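Local coordinates for protein Pre-mRNA splicing factor PRP8 (PDB 6NQI) that probably binds spliceosomal small nuclear RNAs and intronic pre-mRNA as part of the spliceosome, this chain being the protein's RNase H-like domain, at residues A[10-15]-A[28-33]; A[35-40]-A[137-142]. All blocks are in the same frame, centred on the assembly; numbering follows the deposited sequence.

Contact 1. Residues A[10-15]-A[28-33]; sequences RLWIVD and IWIWET
R10 and E32 are joined by a salt bridge at the open end of this antiparallel strand pair. The arginine starts with CG anti to the backbone N (chi1 -169°) and bends farther out, and its NH1 lies 2.8 Å from E32 OE1, the guanidinium and carboxylate planes 84° apart. T35 and R37 bind the same OE1, so the buried carboxylate is held by several groups that would probably favour its charged form. At L11 the carbonyl O receives the T33 N-H over 3.1 Å. The return bond, from L11 N to T33 OG1, is weak, and that hydroxyl also bonds to the carbonyl of L6. W12 and E32 lie side by side, and W12 NE1 gives E32 OE2 an almost straight bond (176°) of 2.7 Å, the oxygen lying in the ring plane at the indole edge. I30 CG2 packs over one face of the same indole, 3.8 Å from W12 CG, as a CH-pi contact, and bond and methyl together probably limit the ring's turning. I13, on the other side of the sheet, exchanges two backbone hydrogen bonds with W31; its CG1 lies 3.7 Å from W31 CE3 and also touches T33 CG2, a methyl that sits over the centre of the W31 ring. V14 returns to the side of W12 and runs alongside I30, their CG1 atoms 3.9 Å apart. D15 exchanges two backbone hydrogen bonds with W29, the last pair within the two segments, while its carboxylate turns to R17 and W29 NE1 to T18. The pair is the first beta hairpin of the RNase H-like domain, in the middle of its mixed sheet, with strand 81-84 running parallel to strand 11-21 on the latter's other side.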
ATOM      1  N   ARG A  10      -3.604 -14.437   1.571  1.00 76.00           N
ATOM      2  CA  ARG A  10      -3.431 -13.346   0.617  1.00 71.88           C
ATOM      3  C   ARG A  10      -4.480 -12.283   0.952  1.00 68.28           C
ATOM      4  O   ARG A  10      -5.651 -12.430   0.605  1.00 62.58           O
ATOM      5  CB  ARG A  10      -3.576 -13.857  -0.819  1.00 66.13           C
ATOM      6  CG  ARG A  10      -3.150 -12.860  -1.944  1.00 62.68           C
ATOM      7  CD  ARG A  10      -3.436 -13.385  -3.372  1.00 57.31           C
ATOM      8  NE  ARG A  10      -2.448 -14.353  -3.838  1.00 60.92           N
ATOM      9  CZ  ARG A  10      -1.406 -14.077  -4.632  1.00 62.66           C
ATOM     10  NH1 ARG A  10      -1.217 -12.836  -5.079  1.00 60.42           N
ATOM     11  NH2 ARG A  10      -0.545 -15.051  -4.977  1.00 67.96           N
ATOM     12  N   LEU A  11      -4.071 -11.247   1.695  1.00 55.17           N
ATOM     13  CA  LEU A  11      -4.870 -10.071   2.040  1.00 50.69           C
ATOM     14  C   LEU A  11      -4.442  -8.837   1.222  1.00 45.81           C
ATOM     15  O   LEU A  11      -3.316  -8.755   0.720  1.00 48.25           O
ATOM     16  CB  LEU A  11      -4.744  -9.737   3.531  1.00 54.12           C
ATOM     17  CG  LEU A  11      -5.364 -10.592   4.626  1.00 57.30           C
ATOM     18  CD1 LEU A  11      -5.231  -9.952   6.017  1.00 55.51           C
ATOM     19  CD2 LEU A  11      -6.827 -10.741   4.270  1.00 51.56           C
ATOM     20  N   TRP A  12      -5.358  -7.869   1.079  1.00 46.70           N
ATOM     21  CA  TRP A  12      -5.052  -6.571   0.461  1.00 43.85           C
ATOM     22  C   TRP A  12      -5.287  -5.475   1.487  1.00 43.35           C
ATOM     23  O   TRP A  12      -6.433  -5.222   1.872  1.00 40.62           O
ATOM     24  CB  TRP A  12      -5.895  -6.304  -0.789  1.00 38.81           C
ATOM     25  CG  TRP A  12      -5.381  -6.983  -2.024  1.00 38.69           C
ATOM     26  CD1 TRP A  12      -4.342  -7.844  -2.093  1.00 42.62           C
ATOM     27  CD2 TRP A  12      -5.885  -6.857  -3.361  1.00 34.85           C
ATOM     28  NE1 TRP A  12      -4.146  -8.261  -3.384  1.00 40.92           N
ATOM     29  CE2 TRP A  12      -5.086  -7.680  -4.183  1.00 36.25           C
ATOM     30  CE3 TRP A  12      -6.917  -6.104  -3.949  1.00 31.13           C
ATOM     31  CZ2 TRP A  12      -5.285  -7.795  -5.550  1.00 35.83           C
ATOM     32  CZ3 TRP A  12      -7.121  -6.212  -5.331  1.00 30.96           C
ATOM     33  CH2 TRP A  12      -6.311  -7.058  -6.109  1.00 33.26           C
ATOM     34  N   ILE A  13      -4.215  -4.817   1.916  1.00 39.76           N
ATOM     35  CA  ILE A  13      -4.317  -3.650   2.780  1.00 40.02           C
ATOM     36  C   ILE A  13      -4.393  -2.400   1.887  1.00 38.78           C
ATOM     37  O   ILE A  13      -3.464  -2.108   1.116  1.00 40.03           O
ATOM     38  CB  ILE A  13      -3.123  -3.565   3.742  1.00 45.23           C
ATOM     39  CG1 ILE A  13      -2.746  -4.925   4.355  1.00 49.47           C
ATOM     40  CG2 ILE A  13      -3.478  -2.634   4.873  1.00 45.59           C
ATOM     41  CD1 ILE A  13      -3.741  -5.540   5.353  1.00 48.40           C
ATOM     42  N   VAL A  14      -5.504  -1.672   1.962  1.00 45.07           N
ATOM     43  CA  VAL A  14      -5.717  -0.516   1.109  1.00 45.41           C
ATOM     44  C   VAL A  14      -5.691   0.746   1.958  1.00 47.57           C
ATOM     45  O   VAL A  14      -6.411   0.843   2.964  1.00 46.10           O
ATOM     46  CB  VAL A  14      -7.028  -0.633   0.326  1.00 40.98           C
ATOM     47  CG1 VAL A  14      -7.028   0.426  -0.823  1.00 40.17           C
ATOM     48  CG2 VAL A  14      -7.238  -2.088  -0.150  1.00 38.52           C
ATOM     49  N   ASP A  15      -4.827   1.688   1.578  1.00 52.05           N
ATOM     50  CA  ASP A  15      -4.623   2.936   2.312  1.00 52.24           C
ATOM     51  C   ASP A  15      -4.695   4.081   1.308  1.00 49.85           C
ATOM     52  O   ASP A  15      -3.843   4.187   0.416  1.00 51.52           O
ATOM     53  CB  ASP A  15      -3.279   2.911   3.056  1.00 56.89           C
ATOM     54  CG  ASP A  15      -3.127   4.037   4.074  1.00 57.04           C
ATOM     55  OD1 ASP A  15      -3.848   5.050   4.000  1.00 54.58           O
ATOM     56  OD2 ASP A  15      -2.277   3.907   4.987  1.00 60.30           O
ATOM     57  N   ILE A  28      -2.603   6.192  -3.774  1.00 50.58           N
ATOM     58  CA  ILE A  28      -3.343   5.143  -3.074  1.00 46.10           C
ATOM     59  C   ILE A  28      -2.485   3.877  -3.052  1.00 44.30           C
ATOM     60  O   ILE A  28      -1.981   3.441  -4.097  1.00 43.83           O
ATOM     61  CB  ILE A  28      -4.705   4.864  -3.737  1.00 43.88           C
ATOM     62  CG1 ILE A  28      -5.600   6.093  -3.640  1.00 46.89           C
ATOM     63  CG2 ILE A  28      -5.366   3.573  -3.099  1.00 39.87           C
ATOM     64  CD1 ILE A  28      -6.920   5.936  -4.332  1.00 46.93           C
ATOM     65  N   TRP A  29      -2.286   3.310  -1.862  1.00 41.07           N
ATOM     66  CA  TRP A  29      -1.448   2.125  -1.697  1.00 41.10           C
ATOM     67  C   TRP A  29      -2.276   0.863  -1.512  1.00 38.33           C
ATOM     68  O   TRP A  29      -3.261   0.870  -0.770  1.00 37.34           O
ATOM     69  CB  TRP A  29      -0.546   2.279  -0.479  1.00 44.96           C
ATOM     70  CG  TRP A  29       0.039   3.620  -0.331  1.00 48.47           C
ATOM     71  CD1 TRP A  29      -0.512   4.690   0.303  1.00 48.75           C
ATOM     72  CD2 TRP A  29       1.328   4.031  -0.773  1.00 49.11           C
ATOM     73  NE1 TRP A  29       0.348   5.756   0.257  1.00 51.18           N
ATOM     74  CE2 TRP A  29       1.488   5.371  -0.395  1.00 51.30           C
ATOM     75  CE3 TRP A  29       2.370   3.389  -1.451  1.00 47.02           C
ATOM     76  CZ2 TRP A  29       2.640   6.088  -0.682  1.00 51.68           C
ATOM     77  CZ3 TRP A  29       3.512   4.103  -1.739  1.00 47.45           C
ATOM     78  CH2 TRP A  29       3.640   5.436  -1.352  1.00 49.70           C
ATOM     79  N   ILE A  30      -1.824  -0.236  -2.120  1.00 45.54           N
ATOM     80  CA  ILE A  30      -2.355  -1.575  -1.825  1.00 45.43           C
ATOM     81  C   ILE A  30      -1.188  -2.521  -1.548  1.00 47.79           C
ATOM     82  O   ILE A  30      -0.433  -2.867  -2.465  1.00 47.93           O
ATOM     83  CB  ILE A  30      -3.218  -2.136  -2.963  1.00 43.82           C
ATOM     84  CG1 ILE A  30      -4.424  -1.236  -3.230  1.00 41.82           C
ATOM     85  CG2 ILE A  30      -3.638  -3.607  -2.634  1.00 45.89           C
ATOM     86  CD1 ILE A  30      -5.257  -1.744  -4.348  1.00 41.26           C
ATOM     87  N   TRP A  31      -1.081  -2.987  -0.305  1.00 42.63           N
ATOM     88  CA  TRP A  31      -0.071  -3.956   0.114  1.00 43.66           C
ATOM     89  C   TRP A  31      -0.699  -5.345   0.092  1.00 44.31           C
ATOM     90  O   TRP A  31      -1.730  -5.576   0.733  1.00 44.77           O
ATOM     91  CB  TRP A  31       0.468  -3.604   1.505  1.00 45.08           C
ATOM     92  CG  TRP A  31       1.328  -4.662   2.157  1.00 45.42           C
ATOM     93  CD1 TRP A  31       2.160  -5.547   1.537  1.00 44.40           C
ATOM     94  CD2 TRP A  31       1.439  -4.932   3.567  1.00 46.95           C
ATOM     95  NE1 TRP A  31       2.771  -6.369   2.471  1.00 44.65           N
ATOM     96  CE2 TRP A  31       2.347  -6.004   3.722  1.00 46.02           C
ATOM     97  CE3 TRP A  31       0.862  -4.372   4.712  1.00 49.04           C
ATOM     98  CZ2 TRP A  31       2.687  -6.520   4.969  1.00 46.85           C
ATOM     99  CZ3 TRP A  31       1.207  -4.892   5.955  1.00 50.14           C
ATOM    100  CH2 TRP A  31       2.109  -5.950   6.068  1.00 49.00           C
ATOM    101  N   GLU A  32      -0.114  -6.247  -0.683  1.00 48.78           N
ATOM    102  CA  GLU A  32      -0.516  -7.644  -0.700  1.00 50.00           C
ATOM    103  C   GLU A  32       0.345  -8.403   0.310  1.00 49.48           C
ATOM    104  O   GLU A  32       1.522  -8.684   0.042  1.00 49.33           O
ATOM    105  CB  GLU A  32      -0.345  -8.202  -2.105  1.00 51.53           C
ATOM    106  CG  GLU A  32      -0.902  -9.576  -2.257  1.00 52.96           C
ATOM    107  CD  GLU A  32      -1.048  -9.971  -3.698  1.00 53.28           C
ATOM    108  OE1 GLU A  32      -0.041 -10.379  -4.320  1.00 53.59           O
ATOM    109  OE2 GLU A  32      -2.167  -9.829  -4.222  1.00 52.43           O
ATOM    110  N   THR A  33      -0.259  -8.774   1.445  1.00 46.48           N
ATOM    111  CA  THR A  33       0.509  -9.244   2.605  1.00 45.97           C
ATOM    112  C   THR A  33       1.260 -10.539   2.321  1.00 45.81           C
ATOM    113  O   THR A  33       2.425 -10.678   2.704  1.00 45.17           O
ATOM    114  CB  THR A  33      -0.398  -9.434   3.821  1.00 46.56           C
ATOM    115  OG1 THR A  33      -1.423 -10.395   3.510  1.00 47.33           O
ATOM    116  CG2 THR A  33      -1.025  -8.108   4.266  1.00 47.38           C
TER

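Contact 2. Residues A[35-40]-A[137-142]; sequences TGRLFV and LSIWSG
V40 and W140 meet beside the backbone pairing of strands 37-43 and 137-141, V40 CG2 lying 3.5 Å from W140 CD1. The pyrrole side of the indole, CD1 and NE1, approaches the valine methyl. NE1 makes a weak hydrogen bond to S138 OG in its own strand, and I125 and R128 of helix 123-130 also touch W140. Two backbone bonds tie V40 to S138, and two more tie L38 to W140. On the other face of the sheet I139 stands between R37 and F39. Its CG2 touches R37 CG at 3.6 Å, while I139 CG1 lies 3.6 Å from F39 CD1 and I139 CD1 lies 3.7 Å from F39 CE1, the isoleucine and phenylalanine side chains running alongside each other. F39 CZ in turn sits over one face of the R37 guanidinium, whose NH2 bonds to Q73. An alanine in place of I139 would probably leave a gap beside F39 CD1 and CE1 and take the apolar neighbour from R37 CG, giving the phenylalanine ring more freedom to shift. Beyond R37, G36 has a positive phi (94°) that suits glycine, and it forms with R37 a G1 beta bulge opposite E32. The chemistry implies a pairing carried by main-chain bonds, with largely apolar side-chain packing on each face and the arginine's charged end directed to partners on other elements.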
ATOM      1  N   THR A  35       2.450 -11.923  -0.356  1.00 48.76           N
ATOM      2  CA  THR A  35       3.525 -11.898  -1.340  1.00 49.87           C
ATOM      3  C   THR A  35       4.457 -10.701  -1.229  1.00 49.12           C
ATOM      4  O   THR A  35       5.585 -10.768  -1.715  1.00 49.77           O
ATOM      5  CB  THR A  35       2.946 -11.904  -2.756  1.00 51.51           C
ATOM      6  OG1 THR A  35       2.028 -10.806  -2.887  1.00 47.04           O
ATOM      7  CG2 THR A  35       2.223 -13.173  -3.012  1.00 52.19           C
ATOM      8  N   GLY A  36       3.980  -9.591  -0.690  1.00 54.20           N
ATOM      9  CA  GLY A  36       4.744  -8.377  -0.615  1.00 53.43           C
ATOM     10  C   GLY A  36       4.479  -7.455  -1.771  1.00 54.18           C
ATOM     11  O   GLY A  36       5.085  -6.387  -1.843  1.00 53.22           O
ATOM     12  N   ARG A  37       3.553  -7.804  -2.646  1.00 62.68           N
ATOM     13  CA  ARG A  37       3.388  -7.047  -3.870  1.00 62.30           C
ATOM     14  C   ARG A  37       2.721  -5.736  -3.507  1.00 60.67           C
ATOM     15  O   ARG A  37       1.795  -5.716  -2.705  1.00 60.41           O
ATOM     16  CB  ARG A  37       2.569  -7.872  -4.853  1.00 62.52           C
ATOM     17  CG  ARG A  37       2.705  -7.482  -6.280  1.00 60.68           C
ATOM     18  CD  ARG A  37       2.111  -8.532  -7.206  1.00 61.32           C
ATOM     19  NE  ARG A  37       0.760  -8.917  -6.808  1.00 57.99           N
ATOM     20  CZ  ARG A  37      -0.174  -9.366  -7.647  1.00 59.67           C
ATOM     21  NH1 ARG A  37       0.075  -9.460  -8.955  1.00 64.93           N
ATOM     22  NH2 ARG A  37      -1.370  -9.695  -7.183  1.00 56.43           N
ATOM     23  N   LEU A  38       3.237  -4.623  -4.018  1.00 57.94           N
ATOM     24  CA  LEU A  38       2.734  -3.295  -3.672  1.00 56.60           C
ATOM     25  C   LEU A  38       2.195  -2.587  -4.912  1.00 55.32           C
ATOM     26  O   LEU A  38       2.928  -2.417  -5.891  1.00 55.42           O
ATOM     27  CB  LEU A  38       3.831  -2.466  -3.001  1.00 56.69           C
ATOM     28  CG  LEU A  38       3.342  -1.095  -2.542  1.00 56.82           C
ATOM     29  CD1 LEU A  38       2.354  -1.252  -1.415  1.00 57.13           C
ATOM     30  CD2 LEU A  38       4.492  -0.175  -2.123  1.00 57.51           C
ATOM     31  N   PHE A  39       0.915  -2.181  -4.869  1.00 55.84           N
ATOM     32  CA  PHE A  39       0.264  -1.410  -5.931  1.00 54.33           C
ATOM     33  C   PHE A  39       0.264   0.063  -5.547  1.00 54.95           C
ATOM     34  O   PHE A  39      -0.506   0.481  -4.668  1.00 55.07           O
ATOM     35  CB  PHE A  39      -1.178  -1.868  -6.141  1.00 52.71           C
ATOM     36  CG  PHE A  39      -1.326  -3.315  -6.413  1.00 53.13           C
ATOM     37  CD1 PHE A  39      -1.190  -3.806  -7.689  1.00 53.07           C
ATOM     38  CD2 PHE A  39      -1.577  -4.198  -5.380  1.00 54.43           C
ATOM     39  CE1 PHE A  39      -1.353  -5.159  -7.938  1.00 53.95           C
ATOM     40  CE2 PHE A  39      -1.727  -5.546  -5.614  1.00 55.86           C
ATOM     41  CZ  PHE A  39      -1.612  -6.027  -6.894  1.00 55.38           C
ATOM     42  N   VAL A  40       1.086   0.853  -6.234  1.00 45.32           N
ATOM     43  CA  VAL A  40       1.106   2.301  -6.075  1.00 46.96           C
ATOM     44  C   VAL A  40       0.254   2.889  -7.187  1.00 46.80           C
ATOM     45  O   VAL A  40       0.559   2.721  -8.378  1.00 46.65           O
ATOM     46  CB  VAL A  40       2.534   2.858  -6.123  1.00 48.31           C
ATOM     47  CG1 VAL A  40       2.526   4.316  -5.768  1.00 50.18           C
ATOM     48  CG2 VAL A  40       3.420   2.112  -5.168  1.00 48.25           C
ATOM     49  N   LEU A 137      -0.344   3.747 -12.551  1.00 66.98           N
ATOM     50  CA  LEU A 137      -0.215   2.567 -11.709  1.00 63.88           C
ATOM     51  C   LEU A 137       1.169   1.963 -11.899  1.00 62.70           C
ATOM     52  O   LEU A 137       1.616   1.774 -13.037  1.00 63.11           O
ATOM     53  CB  LEU A 137      -1.287   1.527 -12.037  1.00 60.84           C
ATOM     54  CG  LEU A 137      -1.050   0.165 -11.360  1.00 56.37           C
ATOM     55  CD1 LEU A 137      -1.396   0.195  -9.872  1.00 54.58           C
ATOM     56  CD2 LEU A 137      -1.792  -0.964 -12.071  1.00 55.11           C
ATOM     57  N   SER A 138       1.852   1.696 -10.786  1.00 51.47           N
ATOM     58  CA  SER A 138       3.094   0.931 -10.778  1.00 50.60           C
ATOM     59  C   SER A 138       3.022  -0.139  -9.688  1.00 47.48           C
ATOM     60  O   SER A 138       2.283   0.000  -8.705  1.00 46.47           O
ATOM     61  CB  SER A 138       4.330   1.842 -10.577  1.00 53.48           C
ATOM     62  OG  SER A 138       4.107   2.831  -9.587  1.00 54.63           O
ATOM     63  N   ILE A 139       3.750  -1.233  -9.891  1.00 66.42           N
ATOM     64  CA  ILE A 139       3.762  -2.353  -8.953  1.00 63.43           C
ATOM     65  C   ILE A 139       5.197  -2.622  -8.521  1.00 65.61           C
ATOM     66  O   ILE A 139       6.068  -2.874  -9.361  1.00 67.59           O
ATOM     67  CB  ILE A 139       3.122  -3.619  -9.560  1.00 60.99           C
ATOM     68  CG1 ILE A 139       1.656  -3.351  -9.917  1.00 60.03           C
ATOM     69  CG2 ILE A 139       3.215  -4.771  -8.598  1.00 58.87           C
ATOM     70  CD1 ILE A 139       1.002  -4.435 -10.731  1.00 61.75           C
ATOM     71  N   TRP A 140       5.423  -2.618  -7.214  1.00 59.46           N
ATOM     72  CA  TRP A 140       6.725  -2.829  -6.602  1.00 62.23           C
ATOM     73  C   TRP A 140       6.690  -4.123  -5.804  1.00 60.17           C
ATOM     74  O   TRP A 140       5.623  -4.624  -5.458  1.00 56.51           O
ATOM     75  CB  TRP A 140       7.106  -1.645  -5.696  1.00 65.16           C
ATOM     76  CG  TRP A 140       7.037  -0.321  -6.415  1.00 66.86           C
ATOM     77  CD1 TRP A 140       5.919   0.294  -6.886  1.00 65.95           C
ATOM     78  CD2 TRP A 140       8.134   0.523  -6.767  1.00 69.79           C
ATOM     79  NE1 TRP A 140       6.247   1.467  -7.497  1.00 68.13           N
ATOM     80  CE2 TRP A 140       7.606   1.630  -7.443  1.00 70.06           C
ATOM     81  CE3 TRP A 140       9.516   0.449  -6.571  1.00 72.26           C
ATOM     82  CZ2 TRP A 140       8.410   2.665  -7.926  1.00 71.91           C
ATOM     83  CZ3 TRP A 140      10.314   1.472  -7.049  1.00 74.21           C
ATOM     84  CH2 TRP A 140       9.761   2.566  -7.716  1.00 73.58           C
ATOM     85  N   SER A 141       7.851  -4.699  -5.542  1.00 52.75           N
ATOM     86  CA  SER A 141       7.917  -5.875  -4.673  1.00 51.88           C
ATOM     87  C   SER A 141       8.326  -5.400  -3.286  1.00 54.98           C
ATOM     88  O   SER A 141       9.480  -5.043  -3.057  1.00 58.49           O
ATOM     89  CB  SER A 141       8.868  -6.932  -5.223  1.00 52.84           C
ATOM     90  OG  SER A 141      10.178  -6.756  -4.732  1.00 56.65           O
ATOM     91  N   GLY A 142       7.368  -5.364  -2.366  1.00 44.02           N
ATOM     92  CA  GLY A 142       7.640  -4.862  -1.032  1.00 47.28           C
ATOM     93  C   GLY A 142       8.456  -5.770  -0.134  1.00 50.04           C
ATOM     94  O   GLY A 142       8.911  -5.308   0.916  1.00 52.69           O
TER

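The two contacts share one sheet and are centred 9 Å apart: strand 24-32 of contact 1 neighbours strand 37-43 of contact 2, and I30 O probably accepts a hydrogen bond from F39 N (2.8 Å). Contact 1 is buried almost throughout and lies between inner strands; contact 2 is mostly buried too, but adds strand 137-141 at the sheet's outer edge, where L137 is exposed. The first joins a local hairpin, the second segments 97 residues apart. Contact 1 has charged and indole bonds crossing its strands, whereas contact 2 relies on backbone bonds and apolar packing. The E32-R37 salt bridge links the two.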